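Local coordinates for protein putative cytochrome P450 120 (Synechocystis sp., PDB 2VE3) that binds heme and retinoic acid and probably works as a cytochrome P450 monooxygenase, using molecular oxygen to oxidise its substrate, at residues Gly89-Ala94 with Leu244-Leu249; Ser103-Leu108 with Glu390-Glu395. One frame throughout, in Å; residues are numbered along the deposited sequence.

Contact 1. Residues Gly89-Ala94 with Leu244-Leu249. With HEM (protoporphyrin IX containing Fe), chain C.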
loop_
_atom_site.group_PDB
_atom_site.type_symbol
_atom_site.label_atom_id
_atom_site.label_comp_id
_atom_site.label_asym_id
_atom_site.label_seq_id
_atom_site.Cartn_x
_atom_site.Cartn_y
_atom_site.Cartn_z
ATOM N N GLY A 89 -11.507 10.586 -6.415
ATOM C CA GLY A 89 -12.133 11.112 -7.616
ATOM C C GLY A 89 -12.809 10.035 -8.445
ATOM O O GLY A 89 -12.449 8.846 -8.343
ATOM N N PRO A 90 -13.784 10.433 -9.289
ATOM C CA PRO A 90 -14.501 9.462 -10.121
ATOM C C PRO A 90 -13.657 8.899 -11.278
ATOM O O PRO A 90 -14.015 7.888 -11.871
ATOM C CB PRO A 90 -15.692 10.272 -10.663
ATOM C CG PRO A 90 -15.207 11.675 -10.718
ATOM C CD PRO A 90 -14.263 11.813 -9.510
ATOM N N ASN A 91 -12.537 9.538 -11.573
ATOM C CA ASN A 91 -11.709 9.180 -12.722
ATOM C C ASN A 91 -10.382 8.495 -12.382
ATOM O O ASN A 91 -9.409 8.597 -13.130
ATOM C CB ASN A 91 -11.495 10.424 -13.576
ATOM C CG ASN A 91 -12.799 10.956 -14.141
ATOM O OD1 ASN A 91 -13.545 10.221 -14.787
ATOM N ND2 ASN A 91 -13.085 12.229 -13.896
ATOM N N ALA A 92 -10.364 7.792 -11.247
ATOM C CA ALA A 92 -9.192 7.050 -10.794
ATOM C C ALA A 92 -9.431 5.541 -10.976
ATOM O O ALA A 92 -10.570 5.082 -10.926
ATOM C CB ALA A 92 -8.894 7.371 -9.345
ATOM N N LEU A 93 -8.371 4.778 -11.197
ATOM C CA LEU A 93 -8.509 3.325 -11.366
ATOM C C LEU A 93 -9.219 2.677 -10.183
ATOM O O LEU A 93 -10.129 1.858 -10.354
ATOM C CB LEU A 93 -7.149 2.669 -11.584
ATOM C CG LEU A 93 -7.152 1.181 -11.972
ATOM C CD1 LEU A 93 -7.622 0.968 -13.396
ATOM C CD2 LEU A 93 -5.754 0.582 -11.756
ATOM N N ALA A 94 -8.831 3.082 -8.986
ATOM C CA ALA A 94 -9.478 2.605 -7.775
ATOM C C ALA A 94 -11.006 2.818 -7.768
ATOM O O ALA A 94 -11.709 2.126 -7.062
ATOM C CB ALA A 94 -8.834 3.250 -6.562
ATOM N N LEU A 244 -6.484 12.297 -16.268
ATOM C CA LEU A 244 -5.024 12.404 -16.134
ATOM C C LEU A 244 -4.601 12.819 -14.726
ATOM O O LEU A 244 -3.667 12.253 -14.156
ATOM C CB LEU A 244 -4.471 13.422 -17.128
ATOM C CG LEU A 244 -4.380 13.076 -18.621
ATOM C CD1 LEU A 244 -4.010 14.313 -19.466
ATOM C CD2 LEU A 244 -3.382 11.965 -18.832
ATOM N N LYS A 245 -5.289 13.819 -14.180
ATOM C CA LYS A 245 -4.987 14.320 -12.849
ATOM C C LYS A 245 -5.358 13.333 -11.733
ATOM O O LYS A 245 -4.602 13.172 -10.787
ATOM C CB LYS A 245 -5.648 15.671 -12.646
ATOM C CG LYS A 245 -5.311 16.671 -13.752
ATOM C CD LYS A 245 -5.674 18.089 -13.386
ATOM C CE LYS A 245 -7.130 18.276 -13.085
ATOM N NZ LYS A 245 -7.355 19.712 -12.762
ATOM N N ASP A 246 -6.524 12.693 -11.848
ATOM C CA ASP A 246 -6.960 11.660 -10.898
ATOM C C ASP A 246 -6.032 10.443 -10.914
ATOM O O ASP A 246 -5.761 9.852 -9.868
ATOM C CB ASP A 246 -8.398 11.220 -11.187
ATOM C CG ASP A 246 -9.444 12.067 -10.455
ATOM O OD1 ASP A 246 -9.072 13.081 -9.825
ATOM O OD2 ASP A 246 -10.645 11.710 -10.501
ATOM N N GLN A 247 -5.547 10.080 -12.103
ATOM C CA GLN A 247 -4.659 8.921 -12.253
ATOM C C GLN A 247 -3.258 9.135 -11.646
ATOM O O GLN A 247 -2.740 8.232 -10.993
ATOM C CB GLN A 247 -4.579 8.437 -13.719
ATOM C CG GLN A 247 -5.918 7.936 -14.341
ATOM C CD GLN A 247 -6.468 6.637 -13.734
ATOM O OE1 GLN A 247 -6.010 6.162 -12.684
ATOM N NE2 GLN A 247 -7.452 6.057 -14.400
ATOM N N ILE A 248 -2.645 10.309 -11.853
ATOM C CA ILE A 248 -1.347 10.577 -11.224
ATOM C C ILE A 248 -1.481 10.793 -9.740
ATOM O O ILE A 248 -0.609 10.401 -8.995
ATOM C CB ILE A 248 -0.527 11.779 -11.811
ATOM C CG1 ILE A 248 -1.442 12.868 -12.370
ATOM C CG2 ILE A 248 0.516 11.263 -12.793
ATOM C CD1 ILE A 248 -0.708 14.139 -12.870
ATOM N N LEU A 249 -2.563 11.433 -9.307
ATOM C CA LEU A 249 -2.771 11.617 -7.875
ATOM C C LEU A 249 -2.790 10.248 -7.168
ATOM O O LEU A 249 -2.251 10.120 -6.075
ATOM C CB LEU A 249 -4.060 12.394 -7.602
ATOM C CG LEU A 249 -4.450 12.791 -6.177
ATOM C CD1 LEU A 249 -3.482 13.809 -5.602
ATOM C CD2 LEU A 249 -5.881 13.361 -6.163
HETATM C CHA HEM C . -4.287 -2.086 -5.569
HETATM C CHB HEM C . -1.439 -3.241 -1.802
HETATM C CHC HEM C . 2.099 -0.416 -3.585
HETATM C CHD HEM C . -0.897 1.171 -7.016
HETATM C C1A HEM C . -3.839 -2.675 -4.394
HETATM C C2A HEM C . -4.551 -3.620 -3.552
HETATM C C3A HEM C . -3.745 -3.945 -2.522
HETATM C C4A HEM C . -2.519 -3.200 -2.667
HETATM C CMA HEM C . -4.041 -4.905 -1.355
HETATM C CAA HEM C . -5.961 -4.187 -3.842
HETATM C CBA HEM C . -7.072 -3.385 -3.171
HETATM C CGA HEM C . -8.391 -3.934 -3.674
HETATM O O1A HEM C . -8.670 -5.136 -3.392
HETATM O O2A HEM C . -9.154 -3.178 -4.345
HETATM C C1B HEM C . -0.221 -2.612 -1.978
HETATM C C2B HEM C . 0.975 -2.796 -1.168
HETATM C C3B HEM C . 1.957 -2.019 -1.669
HETATM C C4B HEM C . 1.406 -1.320 -2.801
HETATM C CMB HEM C . 1.063 -3.747 0.046
HETATM C CAB HEM C . 3.425 -1.823 -1.167
HETATM C CBB HEM C . 4.163 -2.809 -0.633
HETATM C C1C HEM C . 1.631 0.234 -4.702
HETATM C C2C HEM C . 2.394 1.107 -5.573
HETATM C C3C HEM C . 1.568 1.551 -6.530
HETATM C C4C HEM C . 0.247 0.976 -6.273
HETATM C CMC HEM C . 3.908 1.417 -5.422
HETATM C CAC HEM C . 1.924 2.483 -7.725
HETATM C CBC HEM C . 2.166 3.792 -7.599
HETATM C C1D HEM C . -2.103 0.512 -6.889
HETATM C C2D HEM C . -3.291 0.858 -7.624
HETATM C C3D HEM C . -4.358 -0.147 -7.176
HETATM C C4D HEM C . -3.693 -1.022 -6.229
HETATM C CMD HEM C . -3.447 2.015 -8.645
HETATM C CAD HEM C . -5.830 -0.242 -7.640
HETATM C CBD HEM C . -5.954 -1.439 -8.579
HETATM C CGD HEM C . -7.367 -1.565 -9.095
HETATM O O1D HEM C . -7.556 -2.342 -10.065
HETATM O O2D HEM C . -8.310 -0.906 -8.564
HETATM N NA HEM C . -2.611 -2.446 -3.823
HETATM N NB HEM C . 0.074 -1.689 -2.957
HETATM N NC HEM C . 0.321 0.181 -5.147
HETATM N ND HEM C . -2.366 -0.604 -6.090
HETATM FE FE HEM C . -1.002 -1.345 -4.662
HETATM O O HOH W 1 -11.926 13.766 -11.644
#

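Contact 2. Residues Ser103-Leu108 with Glu390-Glu395. With HEM (protoporphyrin IX containing Fe), chain C.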
loop_
_atom_site.group_PDB
_atom_site.type_symbol
_atom_site.label_atom_id
_atom_site.label_comp_id
_atom_site.label_asym_id
_atom_site.label_seq_id
_atom_site.Cartn_x
_atom_site.Cartn_y
_atom_site.Cartn_z
ATOM N N SER A 103 -9.608 -1.324 -19.223
ATOM C CA SER A 103 -8.808 -0.488 -20.107
ATOM C C SER A 103 -7.667 0.251 -19.392
ATOM O O SER A 103 -6.517 0.161 -19.814
ATOM C CB SER A 103 -9.721 0.488 -20.857
ATOM O OG SER A 103 -8.964 1.431 -21.574
ATOM N N ARG A 104 -7.981 0.976 -18.321
ATOM C CA ARG A 104 -6.959 1.758 -17.612
ATOM C C ARG A 104 -5.949 0.843 -16.904
ATOM O O ARG A 104 -4.790 1.186 -16.720
ATOM C CB ARG A 104 -7.577 2.762 -16.624
ATOM C CG ARG A 104 -8.672 3.685 -17.165
ATOM C CD ARG A 104 -8.495 4.131 -18.621
ATOM N NE ARG A 104 -9.392 5.237 -18.950
ATOM C CZ ARG A 104 -10.212 5.291 -20.000
ATOM N NH1 ARG A 104 -10.282 4.298 -20.884
ATOM N NH2 ARG A 104 -10.969 6.360 -20.166
ATOM N N ARG A 105 -6.404 -0.340 -16.529
ATOM C CA ARG A 105 -5.522 -1.346 -15.974
ATOM C C ARG A 105 -4.397 -1.706 -16.956
ATOM O O ARG A 105 -3.228 -1.775 -16.584
ATOM C CB ARG A 105 -6.348 -2.559 -15.571
ATOM C CG ARG A 105 -5.564 -3.599 -14.891
ATOM C CD ARG A 105 -6.186 -4.003 -13.589
ATOM N NE ARG A 105 -5.285 -4.969 -12.989
ATOM C CZ ARG A 105 -4.800 -4.919 -11.759
ATOM N NH1 ARG A 105 -5.156 -3.959 -10.905
ATOM N NH2 ARG A 105 -3.976 -5.874 -11.386
ATOM N N LYS A 106 -4.745 -1.903 -18.218
ATOM C CA LYS A 106 -3.745 -2.234 -19.242
ATOM C C LYS A 106 -2.833 -1.046 -19.586
ATOM O O LYS A 106 -1.640 -1.222 -19.859
ATOM C CB LYS A 106 -4.433 -2.804 -20.490
ATOM C CG LYS A 106 -5.276 -4.038 -20.184
ATOM C CD LYS A 106 -5.918 -4.651 -21.417
ATOM C CE LYS A 106 -6.339 -6.102 -21.157
ATOM N NZ LYS A 106 -5.174 -7.044 -21.146
ATOM N N ILE A 107 -3.414 0.154 -19.566
ATOM C CA ILE A 107 -2.696 1.417 -19.784
ATOM C C ILE A 107 -1.649 1.694 -18.686
ATOM O O ILE A 107 -0.473 1.978 -18.974
ATOM C CB ILE A 107 -3.704 2.598 -19.862
ATOM C CG1 ILE A 107 -4.475 2.549 -21.188
ATOM C CG2 ILE A 107 -3.004 3.947 -19.664
ATOM C CD1 ILE A 107 -5.730 3.352 -21.203
ATOM N N LEU A 108 -2.089 1.597 -17.433
ATOM C CA LEU A 108 -1.238 1.893 -16.281
ATOM C C LEU A 108 -0.113 0.870 -16.101
ATOM O O LEU A 108 1.002 1.243 -15.751
ATOM C CB LEU A 108 -2.087 2.093 -15.003
ATOM C CG LEU A 108 -2.839 3.439 -14.924
ATOM C CD1 LEU A 108 -4.149 3.373 -14.142
ATOM C CD2 LEU A 108 -1.958 4.533 -14.358
ATOM N N GLU A 390 -5.957 -6.826 -8.035
ATOM C CA GLU A 390 -4.613 -7.050 -7.519
ATOM C C GLU A 390 -3.707 -5.855 -7.818
ATOM O O GLU A 390 -3.665 -5.365 -8.953
ATOM C CB GLU A 390 -4.014 -8.319 -8.120
ATOM C CG GLU A 390 -2.754 -8.776 -7.415
ATOM C CD GLU A 390 -2.260 -10.150 -7.871
ATOM O OE1 GLU A 390 -3.058 -10.971 -8.372
ATOM O OE2 GLU A 390 -1.053 -10.409 -7.712
ATOM N N CYS A 391 -2.986 -5.395 -6.802
ATOM C CA CYS A 391 -2.078 -4.257 -6.938
ATOM C C CYS A 391 -1.382 -4.239 -8.288
ATOM O O CYS A 391 -0.806 -5.248 -8.739
ATOM C CB CYS A 391 -1.046 -4.242 -5.812
ATOM S SG CYS A 391 0.304 -3.059 -6.042
ATOM N N LEU A 392 -1.447 -3.068 -8.914
ATOM C CA LEU A 392 -0.894 -2.830 -10.225
ATOM C C LEU A 392 0.563 -2.388 -10.107
ATOM O O LEU A 392 1.350 -2.511 -11.051
ATOM C CB LEU A 392 -1.739 -1.724 -10.847
ATOM C CG LEU A 392 -1.746 -1.287 -12.293
ATOM C CD1 LEU A 392 -3.136 -0.762 -12.586
ATOM C CD2 LEU A 392 -0.745 -0.210 -12.495
ATOM N N GLY A 393 0.928 -1.886 -8.935
ATOM C CA GLY A 393 2.251 -1.314 -8.728
ATOM C C GLY A 393 3.183 -2.174 -7.909
ATOM O O GLY A 393 4.239 -1.718 -7.491
ATOM N N LYS A 394 2.822 -3.438 -7.724
ATOM C CA LYS A 394 3.569 -4.336 -6.825
ATOM C C LYS A 394 5.080 -4.437 -7.088
ATOM O O LYS A 394 5.861 -4.548 -6.154
ATOM C CB LYS A 394 2.906 -5.711 -6.734
ATOM C CG LYS A 394 3.054 -6.593 -7.930
ATOM C CD LYS A 394 2.214 -7.856 -7.734
ATOM C CE LYS A 394 2.292 -8.803 -8.940
ATOM N NZ LYS A 394 1.189 -9.803 -8.875
ATOM N N GLU A 395 5.486 -4.378 -8.354
ATOM C CA GLU A 395 6.911 -4.487 -8.707
ATOM C C GLU A 395 7.682 -3.171 -8.549
ATOM O O GLU A 395 8.881 -3.192 -8.279
ATOM C CB GLU A 395 7.106 -5.097 -10.109
ATOM C CG GLU A 395 6.459 -6.474 -10.301
ATOM C CD GLU A 395 7.059 -7.564 -9.417
ATOM O OE1 GLU A 395 8.300 -7.610 -9.258
ATOM O OE2 GLU A 395 6.289 -8.390 -8.884
HETATM C CHA HEM C . -4.287 -2.086 -5.569
HETATM C CHB HEM C . -1.439 -3.241 -1.802
HETATM C CHC HEM C . 2.099 -0.416 -3.585
HETATM C CHD HEM C . -0.897 1.171 -7.016
HETATM C C1A HEM C . -3.839 -2.675 -4.394
HETATM C C2A HEM C . -4.551 -3.620 -3.552
HETATM C C3A HEM C . -3.745 -3.945 -2.522
HETATM C C4A HEM C . -2.519 -3.200 -2.667
HETATM C CMA HEM C . -4.041 -4.905 -1.355
HETATM C CAA HEM C . -5.961 -4.187 -3.842
HETATM C CBA HEM C . -7.072 -3.385 -3.171
HETATM C CGA HEM C . -8.391 -3.934 -3.674
HETATM O O1A HEM C . -8.670 -5.136 -3.392
HETATM O O2A HEM C . -9.154 -3.178 -4.345
HETATM C C1B HEM C . -0.221 -2.612 -1.978
HETATM C C2B HEM C . 0.975 -2.796 -1.168
HETATM C C3B HEM C . 1.957 -2.019 -1.669
HETATM C C4B HEM C . 1.406 -1.320 -2.801
HETATM C CMB HEM C . 1.063 -3.747 0.046
HETATM C CAB HEM C . 3.425 -1.823 -1.167
HETATM C CBB HEM C . 4.163 -2.809 -0.633
HETATM C C1C HEM C . 1.631 0.234 -4.702
HETATM C C2C HEM C . 2.394 1.107 -5.573
HETATM C C3C HEM C . 1.568 1.551 -6.530
HETATM C C4C HEM C . 0.247 0.976 -6.273
HETATM C CMC HEM C . 3.908 1.417 -5.422
HETATM C CAC HEM C . 1.924 2.483 -7.725
HETATM C CBC HEM C . 2.166 3.792 -7.599
HETATM C C1D HEM C . -2.103 0.512 -6.889
HETATM C C2D HEM C . -3.291 0.858 -7.624
HETATM C C3D HEM C . -4.358 -0.147 -7.176
HETATM C C4D HEM C . -3.693 -1.022 -6.229
HETATM C CMD HEM C . -3.447 2.015 -8.645
HETATM C CAD HEM C . -5.830 -0.242 -7.640
HETATM C CBD HEM C . -5.954 -1.439 -8.579
HETATM C CGD HEM C . -7.367 -1.565 -9.095
HETATM O O1D HEM C . -7.556 -2.342 -10.065
HETATM O O2D HEM C . -8.310 -0.906 -8.564
HETATM N NA HEM C . -2.611 -2.446 -3.823
HETATM N NB HEM C . 0.074 -1.689 -2.957
HETATM N NC HEM C . 0.321 0.181 -5.147
HETATM N ND HEM C . -2.366 -0.604 -6.090
HETATM FE FE HEM C . -1.002 -1.345 -4.662
#

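Contact 1. Residues Gly89-Ala94 with Leu244-Leu249
Two torsions of Gln247 prepare the meeting with Leu93: CG stands anti to the carbonyl carbon (chi1 -62°), and the chain then bends at chi2 (-68°), bringing Gln247 CD to 3.6 Å from Asn91 O. The setting is the cytochrome P450 fold, where the long helix 241-272 is met by the loop leading into the C helix, 98-109. From this bent chain Gln247 OE1 accepts from Leu93 N at 3.1 Å. The donor comes in across the carbonyl, at a C=O...N angle of 107° and well tilted from the carbonyl plane. The amide's other end, NE2, donates to Glu243 one helical turn earlier and to Gln96 farther along the loop, so both ends of the group are used, which would hold the amide in this rotation. An alanine in place of Gln247 would probably leave the Leu93 N-H without its acceptor and open a gap between helix 241-272 and the start of the 3-10 segment.

One residue back, Asp246 serves the type I turn Gly89-Ala92. Its OD2 takes the N-H of Asn91 with the anti lone pair, also at 3.1 Å, and receives a water at 2.7 Å that accepts from Asn91 ND2. OD1 is engaged in a salt bridge with Arg200 of helix 192-215, which is likely to favour the charged carboxylate. Gly89 CA lies 3.3 Å from Asp246 OD2; a side chain at Gly89 would collide with the carboxylate, and at this backbone conformation a CB would also press on the carbonyl oxygen of the residue before. Past the turn, Leu93 turns one branch to the heme, CD2 lying 3.8 Å from the propionate carbon CBD.

Contact 2. Residues Ser103-Leu108 with Glu390-Glu395
Arg105 reaches across to Glu390 with CG anti to its backbone N (chi1 -175°), and its guanidinium grips the carbonyl oxygen end-on. Arg105 NH1 donates to Glu390 O at 2.8 Å, and NH2 donates to that same atom over a distance that is doubtfully short. One oxygen thus takes two N-H groups near the guanidinium plane. A further, weak bond from NH1 to heme O1D would limit the turning of the group about that oxygen, and it ties the propionate to the cysteine loop characteristic of P450s. In that loop Cys391 SG binds the heme iron at 2.6 Å, and Gly393, the N-cap of helix 394-411, passes so near pyrrole carbon C3C that a side chain would clash.

The tightly packed part is apolar: both methyls of Leu392 close on Leu108 CB, CD2 at 3.7 Å and CD1 at 3.9 Å. By contrast, the side chain of partly exposed Glu390 leads away from the helix, and Lys394 NZ meets Glu390 OE2 from above the carboxylate plane in a salt bridge. Helix 98-109 also packs on two other helices, Leu108 touching Leu251 of helix 241-272 and Leu228 of helix 224-230.

Contacts 1 and 2, their centres 13 Å apart, meet directly beside the heme, where Leu93 and Gln247 of contact 1 touch helix 98-109 of contact 2. Leu93 carries most of the junction: its CD1 lies 3.6 Å from Arg105 N, and its CD2 also abuts Leu392 CD1, at an approach too short to be relied on in detail. Gln247 OE1 adds a touch on Leu108 CD1 at 3.7 Å. Both contacts converge on one heme propionate, since Leu93 CG packs near O1D, the oxygen that Arg105 meets. Ala94 of contact 1 touches the retinoic acid, whereas the side chain of Cys391, the iron's ligand in contact 2, stays about 6 Å from it.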